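PDB 5XTA: VirK protein from Legionella pneumophila, which is of unknown function but belongs to the VirK family and is probably exported by the type II secretion pathway. Local coordinates for residues 22-26 / 27-31. The protein carries 3 engineered substitutions. Residues are numbered along the deposited sequence; the frame is centred on the assembly and turned at random.
Sequences FVINL and KKCTS
The carbonyl oxygen of Asn25 is gripped at the end of its strand by the backbone N of Lys28, 2.9 Å away, while the sulfur of Cys29 lies 3.4 Å from Asn25 O without bonding to it. One residue on, Leu26 O accepts the N-H of Cys29 at 3.1 Å, and both donors stand above the plane of their carbonyl with N-H...O angles bent to 149° and 146°. The carboxamide of Asn25, placed with CG anti to the backbone N (chi1 -172°), is flanked on adjacent sides by two lysine chains. Beyond the oxygen, Lys27 brings CG to 3.4 Å from Asn25 OD1, and this amide oxygen, buried by the contact, has no hydrogen-bond partner in the model. Lys28 lays CG and CD over one face of the amide and ends with NZ 3.5 Å from Asn25 ND2, two donors that form no bond. Cys29 sends SG back toward the strand, where it touches the CG2 methyl of Ile24 at 3.9 Å, and its disulfide to Cys110 fixes the turn to strand 102-111. Leu26 instead packs on Met108, Ala38 and Val40. Two successive i to i+3 bonds make a short 3-10 turn, through which the chain leaves the central strand of the three-stranded antiparallel sheet for the weakly bonded strand 30-31, outermost within this chain in the six-stranded sheet of this VirK fold.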
ATOM      1  N   PHE A  22      11.776   5.086  -5.666  1.00 24.65           N
ATOM      2  CA  PHE A  22      12.768   4.713  -6.671  1.00 25.25           C
ATOM      3  C   PHE A  22      12.223   5.013  -8.066  1.00 25.91           C
ATOM      4  O   PHE A  22      11.116   4.567  -8.407  1.00 23.53           O
ATOM      5  CB  PHE A  22      13.133   3.235  -6.583  1.00 26.28           C
ATOM      6  CG  PHE A  22      13.672   2.844  -5.261  1.00 28.51           C
ATOM      7  CD1 PHE A  22      14.942   3.229  -4.881  1.00 30.43           C
ATOM      8  CD2 PHE A  22      12.889   2.153  -4.346  1.00 32.51           C
ATOM      9  CE1 PHE A  22      15.453   2.895  -3.633  1.00 30.62           C
ATOM     10  CE2 PHE A  22      13.390   1.849  -3.090  1.00 32.84           C
ATOM     11  CZ  PHE A  22      14.682   2.201  -2.747  1.00 31.45           C
ATOM     12  N   VAL A  23      13.008   5.793  -8.824  1.00 25.40           N
ATOM     13  CA  VAL A  23      12.755   6.073 -10.233  1.00 25.93           C
ATOM     14  C   VAL A  23      13.893   5.498 -11.088  1.00 25.93           C
ATOM     15  O   VAL A  23      15.066   5.867 -10.946  1.00 24.25           O
ATOM     16  CB  VAL A  23      12.522   7.558 -10.496  1.00 27.75           C
ATOM     17  CG1 VAL A  23      12.118   7.788 -11.940  1.00 29.33           C
ATOM     18  CG2 VAL A  23      11.411   8.084  -9.600  1.00 27.14           C
ATOM     19  N   ILE A  24      13.539   4.564 -11.948  1.00 25.28           N
ATOM     20  CA  ILE A  24      14.498   3.852 -12.741  1.00 28.39           C
ATOM     21  C   ILE A  24      14.285   4.111 -14.193  1.00 30.32           C
ATOM     22  O   ILE A  24      13.180   3.895 -14.721  1.00 30.56           O
ATOM     23  CB  ILE A  24      14.414   2.366 -12.452  1.00 31.15           C
ATOM     24  CG1 ILE A  24      14.482   2.264 -10.931  1.00 33.58           C
ATOM     25  CG2 ILE A  24      15.531   1.604 -13.187  1.00 34.48           C
ATOM     26  CD1 ILE A  24      14.894   0.966 -10.355  1.00 36.64           C
ATOM     27  N   ASN A  25      15.365   4.539 -14.839  1.00 30.63           N
ATOM     28  CA  ASN A  25      15.379   4.777 -16.294  1.00 32.65           C
ATOM     29  C   ASN A  25      16.104   3.623 -16.982  1.00 33.21           C
ATOM     30  O   ASN A  25      17.354   3.550 -16.996  1.00 29.77           O
ATOM     31  CB  ASN A  25      16.007   6.136 -16.560  1.00 32.90           C
ATOM     32  CG  ASN A  25      15.901   6.578 -18.008  1.00 35.72           C
ATOM     33  OD1 ASN A  25      15.490   5.843 -18.903  1.00 34.37           O
ATOM     34  ND2 ASN A  25      16.269   7.817 -18.227  1.00 37.05           N
ATOM     35  N   LEU A  26      15.303   2.689 -17.497  1.00 35.46           N
ATOM     36  CA  LEU A  26      15.788   1.403 -18.007  1.00 40.01           C
ATOM     37  C   LEU A  26      16.835   1.479 -19.121  1.00 41.60           C
ATOM     38  O   LEU A  26      17.719   0.630 -19.199  1.00 41.10           O
ATOM     39  CB  LEU A  26      14.625   0.562 -18.505  1.00 43.95           C
ATOM     40  CG  LEU A  26      13.950  -0.397 -17.520  1.00 46.66           C
ATOM     41  CD1 LEU A  26      13.772   0.164 -16.130  1.00 47.29           C
ATOM     42  CD2 LEU A  26      12.608  -0.827 -18.086  1.00 50.90           C
ATOM     43  N   LYS A  27      16.746   2.503 -19.959  1.00 38.01           N
ATOM     44  CA  LYS A  27      17.696   2.666 -21.038  1.00 42.06           C
ATOM     45  C   LYS A  27      19.099   3.069 -20.521  1.00 41.36           C
ATOM     46  O   LYS A  27      20.086   2.947 -21.223  1.00 40.60           O
ATOM     47  CB  LYS A  27      17.150   3.644 -22.076  1.00 46.25           C
ATOM     48  CG  LYS A  27      17.230   5.121 -21.736  1.00 50.81           C
ATOM     49  CD  LYS A  27      16.588   5.936 -22.856  1.00 57.13           C
ATOM     50  CE  LYS A  27      15.832   7.173 -22.378  1.00 61.42           C
ATOM     51  NZ  LYS A  27      16.682   8.392 -22.238  1.00 62.39           N
ATOM     52  N   LYS A  28      19.181   3.541 -19.286  1.00 38.48           N
ATOM     53  CA  LYS A  28      20.429   3.884 -18.682  1.00 37.67           C
ATOM     54  C   LYS A  28      20.913   2.771 -17.775  1.00 34.54           C
ATOM     55  O   LYS A  28      21.820   2.978 -17.006  1.00 35.29           O
ATOM     56  CB  LYS A  28      20.253   5.180 -17.914  1.00 40.38           C
ATOM     57  CG  LYS A  28      19.804   6.300 -18.827  1.00 44.57           C
ATOM     58  CD  LYS A  28      20.048   7.682 -18.250  1.00 49.53           C
ATOM     59  CE  LYS A  28      19.868   8.730 -19.336  1.00 55.29           C
ATOM     60  NZ  LYS A  28      19.076   9.894 -18.866  1.00 61.78           N
ATOM     61  N   CYS A  29      20.311   1.612 -17.926  1.00 33.16           N
ATOM     62  CA  CYS A  29      20.606   0.466 -17.110  1.00 35.83           C
ATOM     63  C   CYS A  29      21.050  -0.683 -17.995  1.00 35.38           C
ATOM     64  O   CYS A  29      20.678  -0.753 -19.141  1.00 34.15           O
ATOM     65  CB  CYS A  29      19.397   0.090 -16.260  1.00 36.80           C
ATOM     66  SG  CYS A  29      19.007   1.321 -15.008  1.00 38.78           S
ATOM     67  N   THR A  30      21.900  -1.551 -17.473  1.00 34.44           N
ATOM     68  CA  THR A  30      22.418  -2.633 -18.291  1.00 36.75           C
ATOM     69  C   THR A  30      21.731  -3.907 -17.908  1.00 39.54           C
ATOM     70  O   THR A  30      21.538  -4.165 -16.732  1.00 41.13           O
ATOM     71  CB  THR A  30      23.948  -2.781 -18.160  1.00 39.33           C
ATOM     72  OG1 THR A  30      24.311  -3.261 -16.864  1.00 41.32           O
ATOM     73  CG2 THR A  30      24.612  -1.432 -18.399  1.00 41.09           C
ATOM     74  N   SER A  31      21.361  -4.694 -18.908  1.00 43.03           N
ATOM     75  CA  SER A  31      20.726  -5.988 -18.697  1.00 49.01           C
ATOM     76  C   SER A  31      21.118  -7.005 -19.764  1.00 50.42           C
ATOM     77  O   SER A  31      21.490  -6.633 -20.873  1.00 44.72           O
ATOM     78  CB  SER A  31      19.203  -5.850 -18.719  1.00 51.02           C
ATOM     79  OG  SER A  31      18.591  -7.130 -18.843  1.00 56.50           O
TER